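Local atomic coordinates of dihydroxyacetone kinase (Citrobacter freundii, PDB entry 1UN8), a protein that catalyses the phosphorylation of dihydroxyacetone with ATP and a divalent metal ion, and carries a tightly bound phospholipid in its ATP-binding domain. Residues A393-E398 / V426-S431; T415-I420 / I438-A443. All blocks are in the same frame, centred on the assembly; numbering follows the deposited sequence.

Interaction 1: A393-E398 / V426-S431; sequences AAAARE and VVMGGS. With MYY ((2R)-3-(phosphonooxy)-2-(tetradecanoyloxy)propyl palmitate), chain C.
Val427 and Met428 lean on one side of helix 388-404 in the eight-helix barrel of the ATP-binding domain, at the point where helix 413-427 gives out. Val427 is that helix's last residue and Met428 the first to leave helical backbone angles, turning the chain into the short link to helix 430-448. The contact is therefore a helix packed against a helix end, and its pairings across the two segments are van der Waals ones.

Val427 makes the apolar packing on one side by straddling Ala394 and Glu398, residues one helical turn apart. Its two methyls divide the work. CG1, anti to the backbone N (chi1 178°), sits 3.6 Å from CB of Ala394 and also lies against that residue's carbonyl. CG2 meets the aliphatic part of Glu398, 3.4 Å from CG. The two side chains cross obliquely, and the glutamate chain bends at chi2 (51°), with CD still 3.7 Å from Val427 CG2. The carboxylate has its own partner: OE2 forms a salt bridge with Arg423, one turn before Val427, so the helices are also tied through charge.

The lipid contacts come through Ala395 and Met428. Met428 passes its CG 3.6 Å and its SD 3.7 Å from CB of Ala395, and both residues belong to the phospholipid pocket; the placement of the methionine's terminal CE is doubtful. Ser431, three residues on, binds ATP and packs on Leu116 of the second subunit, which places the lipid pocket and the ATP site near each other on this turn. At the pocket, Ala395 CB lies 3.4 Å from C37 of the lipid's palmitoyl chain, next to the terminal methyl carbon.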
# COMPACT_ATOMS: atom_id res chain seq x y z
N ALA A 393 13.83 32.39 -31.87
CA ALA A 393 15.01 32.77 -32.65
C ALA A 393 15.83 31.52 -32.95
O ALA A 393 16.38 31.37 -34.05
CB ALA A 393 15.85 33.80 -31.88
N ALA A 394 15.91 30.63 -31.97
CA ALA A 394 16.66 29.39 -32.12
C ALA A 394 16.14 28.61 -33.32
O ALA A 394 16.91 28.10 -34.13
CB ALA A 394 16.54 28.55 -30.85
N ALA A 395 14.82 28.51 -33.44
CA ALA A 395 14.21 27.78 -34.54
C ALA A 395 14.38 28.52 -35.86
O ALA A 395 14.67 27.92 -36.89
CB ALA A 395 12.75 27.57 -34.26
N ALA A 396 14.19 29.84 -35.83
CA ALA A 396 14.33 30.63 -37.04
C ALA A 396 15.72 30.43 -37.63
O ALA A 396 15.86 30.04 -38.79
CB ALA A 396 14.09 32.09 -36.74
N ARG A 397 16.75 30.68 -36.82
CA ARG A 397 18.13 30.54 -37.28
C ARG A 397 18.48 29.15 -37.78
O ARG A 397 19.27 28.99 -38.70
CB ARG A 397 19.09 30.97 -36.16
CG ARG A 397 19.02 32.46 -35.90
CD ARG A 397 19.47 32.86 -34.50
NE ARG A 397 19.12 34.25 -34.23
CZ ARG A 397 19.13 34.81 -33.02
NH1 ARG A 397 19.48 34.09 -31.96
NH2 ARG A 397 18.78 36.08 -32.87
N GLU A 398 17.87 28.13 -37.18
CA GLU A 398 18.13 26.75 -37.59
C GLU A 398 17.63 26.57 -39.01
O GLU A 398 18.30 25.95 -39.84
CB GLU A 398 17.43 25.77 -36.65
CG GLU A 398 17.61 24.29 -37.01
CD GLU A 398 19.07 23.88 -37.22
OE1 GLU A 398 19.96 24.43 -36.52
OE2 GLU A 398 19.33 23.00 -38.07
N VAL A 426 14.27 20.00 -31.97
CA VAL A 426 15.67 19.72 -31.68
C VAL A 426 16.40 20.99 -31.26
O VAL A 426 17.29 20.96 -30.42
CB VAL A 426 16.38 19.13 -32.91
CG1 VAL A 426 17.87 18.96 -32.64
CG2 VAL A 426 15.75 17.79 -33.26
N VAL A 427 16.00 22.12 -31.85
CA VAL A 427 16.64 23.39 -31.53
C VAL A 427 15.82 24.25 -30.57
O VAL A 427 16.36 25.12 -29.89
CB VAL A 427 16.90 24.17 -32.83
CG1 VAL A 427 17.52 25.52 -32.51
CG2 VAL A 427 17.83 23.37 -33.72
N MET A 428 14.51 24.00 -30.52
CA MET A 428 13.62 24.73 -29.64
C MET A 428 13.25 23.86 -28.45
O MET A 428 12.59 22.82 -28.61
CB MET A 428 12.33 25.11 -30.37
CG MET A 428 12.28 26.53 -30.87
SD MET A 428 10.59 26.95 -31.36
CE MET A 428 10.43 25.98 -32.91
N GLY A 429 13.66 24.27 -27.26
CA GLY A 429 13.33 23.49 -26.09
C GLY A 429 11.93 23.84 -25.63
O GLY A 429 11.35 24.82 -26.10
N GLY A 430 11.38 23.02 -24.74
CA GLY A 430 10.06 23.30 -24.21
C GLY A 430 8.88 23.16 -25.15
O GLY A 430 9.05 22.88 -26.35
N SER A 431 7.69 23.37 -24.59
CA SER A 431 6.44 23.26 -25.32
C SER A 431 6.37 24.05 -26.62
O SER A 431 5.67 23.65 -27.56
CB SER A 431 5.28 23.66 -24.41
OG SER A 431 5.49 24.95 -23.88
C38 MYY C . 9.47 29.25 -34.71
C37 MYY C . 10.33 29.23 -35.98
C36 MYY C . 9.50 28.84 -37.20
C35 MYY C . 10.35 28.86 -38.48
C34 MYY C . 9.48 28.60 -39.72
C33 MYY C . 10.28 28.62 -41.02
C32 MYY C . 9.39 28.32 -42.23
C31 MYY C . 8.39 29.45 -42.51
C30 MYY C . 7.22 29.04 -43.41
C29 MYY C . 7.55 28.90 -44.90
C28 MYY C . 6.26 28.88 -45.72
C27 MYY C . 6.48 28.79 -47.23
C26 MYY C . 5.20 29.12 -48.02
C25 MYY C . 5.44 29.00 -49.53
C24 MYY C . 4.67 30.02 -50.36
C23 MYY C . 3.35 29.53 -50.97
O10 MYY C . 2.71 28.61 -50.45
O8 MYY C . 2.89 30.13 -52.10
C6 MYY C . 1.61 29.65 -52.52
C5 MYY C . 0.50 30.55 -51.99
C4 MYY C . -0.33 31.14 -53.14
O6 MYY C . 0.46 31.66 -54.22
P MYY C . 1.23 33.08 -54.17
O4 MYY C . 2.09 33.11 -52.80
O3 MYY C . 2.30 33.00 -55.38
O5 MYY C . 0.34 34.26 -54.31
O7 MYY C . 1.06 31.52 -51.08
C7 MYY C . 0.13 31.99 -50.20
O9 MYY C . -1.04 31.62 -50.25
C8 MYY C . 0.58 33.02 -49.16
C9 MYY C . 0.35 32.49 -47.74
C10 MYY C . 1.64 32.54 -46.91
C11 MYY C . 1.42 32.02 -45.48
C12 MYY C . 2.74 32.01 -44.71
C13 MYY C . 2.58 31.42 -43.30
C14 MYY C . 3.97 31.16 -42.72
C15 MYY C . 3.93 30.41 -41.39
C16 MYY C . 3.74 31.34 -40.19
C17 MYY C . 4.17 30.62 -38.91
C18 MYY C . 4.48 31.63 -37.80
C19 MYY C . 5.19 30.95 -36.62
C20 MYY C . 5.66 31.99 -35.60

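Interaction 2: T415-I420 / I438-A443; sequences TLFALI and IFFTAA. With MYY ((2R)-3-(phosphonooxy)-2-(tetradecanoyloxy)propyl palmitate), chain C.
Phe417 and Phe440 pair across two consecutive helices of the eight-helix barrel, a helical hairpin in which 415-420 and 438-443 run nearly antiparallel (153°). The segment axes approach to 7.4 Å.

The aromatic contact is T-shaped. Phe440 turns its edge toward a face of Phe417, with planes at 79° and ring centroids 5.5 Å apart; CD2 leads, lying above the Phe417 ring toward its rim. In Phe440, chi1 (-74°) sets CG anti to the carbonyl carbon and beside the backbone N; at the far end of the ring, CZ reaches the lipid.

Further apolar groups pack around the rings. The CG2 branch of Ile420 makes a CH-pi contact over one face of Phe440, 3.9 Å from the ring centroid. Phe439, its neighbour in sequence, sets CD2 over the centre of the opposite face, so the Phe440 ring is sandwiched. One turn past Phe440, Ala443 places CB 3.6 Å from CD1 of Phe417, approaching that ring obliquely.

On the outer side of the hairpin the second subunit takes over, Ala418 packing on its Arg127 and Thr441 on its Glu123. Inward, Phe417, Ile420 and Phe440 line the phospholipid pocket and follow the palmitoyl chain in turn. Phe417 offers an edge, CE2 lying 3.9 Å from C28; Phe440 CZ is 3.7 Å from C34; between them along the tail, Ile420 CD1 touches C32 at 3.4 Å.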
# COMPACT_ATOMS: atom_id res chain seq x y z
N THR A 415 7.52 18.18 -48.14
CA THR A 415 8.76 17.71 -47.55
C THR A 415 9.44 18.82 -46.76
O THR A 415 10.06 18.57 -45.73
CB THR A 415 9.70 17.18 -48.64
OG1 THR A 415 9.00 16.19 -49.41
CG2 THR A 415 10.94 16.55 -48.03
N LEU A 416 9.31 20.06 -47.24
CA LEU A 416 9.91 21.19 -46.55
C LEU A 416 9.30 21.33 -45.17
O LEU A 416 10.01 21.45 -44.18
CB LEU A 416 9.69 22.50 -47.30
CG LEU A 416 10.23 23.71 -46.54
CD1 LEU A 416 11.76 23.61 -46.42
CD2 LEU A 416 9.83 24.99 -47.25
N PHE A 417 7.97 21.33 -45.11
CA PHE A 417 7.29 21.45 -43.82
C PHE A 417 7.69 20.29 -42.93
O PHE A 417 8.07 20.48 -41.76
CB PHE A 417 5.76 21.48 -44.01
CG PHE A 417 5.21 22.82 -44.44
CD1 PHE A 417 3.84 23.05 -44.45
CD2 PHE A 417 6.07 23.86 -44.82
CE1 PHE A 417 3.33 24.29 -44.84
CE2 PHE A 417 5.56 25.09 -45.21
CZ PHE A 417 4.19 25.31 -45.22
N ALA A 418 7.62 19.08 -43.48
CA ALA A 418 7.99 17.89 -42.73
C ALA A 418 9.41 18.02 -42.18
O ALA A 418 9.69 17.56 -41.07
CB ALA A 418 7.90 16.66 -43.64
N LEU A 419 10.29 18.66 -42.93
CA LEU A 419 11.67 18.83 -42.48
C LEU A 419 11.76 19.83 -41.33
O LEU A 419 12.50 19.62 -40.37
CB LEU A 419 12.55 19.29 -43.63
CG LEU A 419 14.00 19.55 -43.19
CD1 LEU A 419 14.58 18.26 -42.60
CD2 LEU A 419 14.82 20.04 -44.37
N ILE A 420 11.02 20.93 -41.45
CA ILE A 420 11.01 21.95 -40.40
C ILE A 420 10.40 21.31 -39.16
O ILE A 420 10.94 21.45 -38.05
CB ILE A 420 10.15 23.18 -40.82
CG1 ILE A 420 10.82 23.90 -41.99
CG2 ILE A 420 9.97 24.14 -39.65
CD1 ILE A 420 9.95 24.96 -42.63
N ILE A 438 4.60 20.15 -34.07
CA ILE A 438 3.30 19.57 -34.32
C ILE A 438 2.66 20.30 -35.50
O ILE A 438 2.18 19.68 -36.45
CB ILE A 438 2.40 19.73 -33.09
CG1 ILE A 438 2.87 18.78 -32.00
CG2 ILE A 438 0.94 19.49 -33.48
CD1 ILE A 438 2.15 18.94 -30.69
N PHE A 439 2.67 21.62 -35.43
CA PHE A 439 2.10 22.47 -36.46
C PHE A 439 2.60 22.08 -37.85
O PHE A 439 1.83 21.67 -38.72
CB PHE A 439 2.45 23.93 -36.17
CG PHE A 439 1.86 24.91 -37.15
CD1 PHE A 439 0.52 25.28 -37.07
CD2 PHE A 439 2.66 25.50 -38.13
CE1 PHE A 439 -0.02 26.21 -37.95
CE2 PHE A 439 2.13 26.43 -39.02
CZ PHE A 439 0.78 26.78 -38.93
N PHE A 440 3.90 22.21 -38.07
CA PHE A 440 4.48 21.90 -39.36
C PHE A 440 4.37 20.43 -39.79
O PHE A 440 4.17 20.15 -40.98
CB PHE A 440 5.94 22.36 -39.40
CG PHE A 440 6.10 23.85 -39.53
CD1 PHE A 440 6.42 24.63 -38.41
CD2 PHE A 440 5.93 24.48 -40.76
CE1 PHE A 440 6.57 26.02 -38.53
CE2 PHE A 440 6.07 25.87 -40.89
CZ PHE A 440 6.40 26.64 -39.76
N THR A 441 4.50 19.51 -38.85
CA THR A 441 4.41 18.09 -39.17
C THR A 441 3.04 17.78 -39.74
O THR A 441 2.92 17.16 -40.80
CB THR A 441 4.64 17.22 -37.92
OG1 THR A 441 5.96 17.48 -37.40
CG2 THR A 441 4.54 15.74 -38.26
N ALA A 442 2.00 18.22 -39.04
CA ALA A 442 0.63 18.02 -39.49
C ALA A 442 0.36 18.80 -40.77
O ALA A 442 -0.39 18.34 -41.64
CB ALA A 442 -0.34 18.45 -38.40
N ALA A 443 0.98 19.97 -40.91
CA ALA A 443 0.79 20.79 -42.10
C ALA A 443 1.43 20.09 -43.28
O ALA A 443 0.83 19.98 -44.34
CB ALA A 443 1.41 22.16 -41.91
C38 MYY C . 9.47 29.25 -34.71
C37 MYY C . 10.33 29.23 -35.98
C36 MYY C . 9.50 28.84 -37.20
C35 MYY C . 10.35 28.86 -38.48
C34 MYY C . 9.48 28.60 -39.72
C33 MYY C . 10.28 28.62 -41.02
C32 MYY C . 9.39 28.32 -42.23
C31 MYY C . 8.39 29.45 -42.51
C30 MYY C . 7.22 29.04 -43.41
C29 MYY C . 7.55 28.90 -44.90
C28 MYY C . 6.26 28.88 -45.72
C27 MYY C . 6.48 28.79 -47.23
C26 MYY C . 5.20 29.12 -48.02
C25 MYY C . 5.44 29.00 -49.53
C24 MYY C . 4.67 30.02 -50.36
C23 MYY C . 3.35 29.53 -50.97
O10 MYY C . 2.71 28.61 -50.45
O8 MYY C . 2.89 30.13 -52.10
C6 MYY C . 1.61 29.65 -52.52
C5 MYY C . 0.50 30.55 -51.99
C4 MYY C . -0.33 31.14 -53.14
O6 MYY C . 0.46 31.66 -54.22
P MYY C . 1.23 33.08 -54.17
O4 MYY C . 2.09 33.11 -52.80
O3 MYY C . 2.30 33.00 -55.38
O5 MYY C . 0.34 34.26 -54.31
O7 MYY C . 1.06 31.52 -51.08
C7 MYY C . 0.13 31.99 -50.20
O9 MYY C . -1.04 31.62 -50.25
C8 MYY C . 0.58 33.02 -49.16
C9 MYY C . 0.35 32.49 -47.74
C10 MYY C . 1.64 32.54 -46.91
C11 MYY C . 1.42 32.02 -45.48
C12 MYY C . 2.74 32.01 -44.71
C13 MYY C . 2.58 31.42 -43.30
C14 MYY C . 3.97 31.16 -42.72
C15 MYY C . 3.93 30.41 -41.39
C16 MYY C . 3.74 31.34 -40.19
C17 MYY C . 4.17 30.62 -38.91
C18 MYY C . 4.48 31.63 -37.80
C19 MYY C . 5.19 30.95 -36.62
C20 MYY C . 5.66 31.99 -35.60

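Both interactions belong to the eight-helix ATP-binding barrel and use helices 413-427 and 430-448; interaction 1 adds helix 388-404. Their segments alternate along the chain: 393-398, 415-420, 426-431, then 438-443. The centres lie 14 Å apart and the nearest atoms about 7 Å, so the two do not touch. The palmitoyl tail joins them, passing from interaction 2 along its middle to interaction 1 at its end. Three successive helices are thus packed together beside one lipid chain. Interaction 1 lies where helix 413-427 hands over to the ATP-binding residues Ser431 and Ser432, while interaction 2 pairs the two arms of the hairpin farther from that turn.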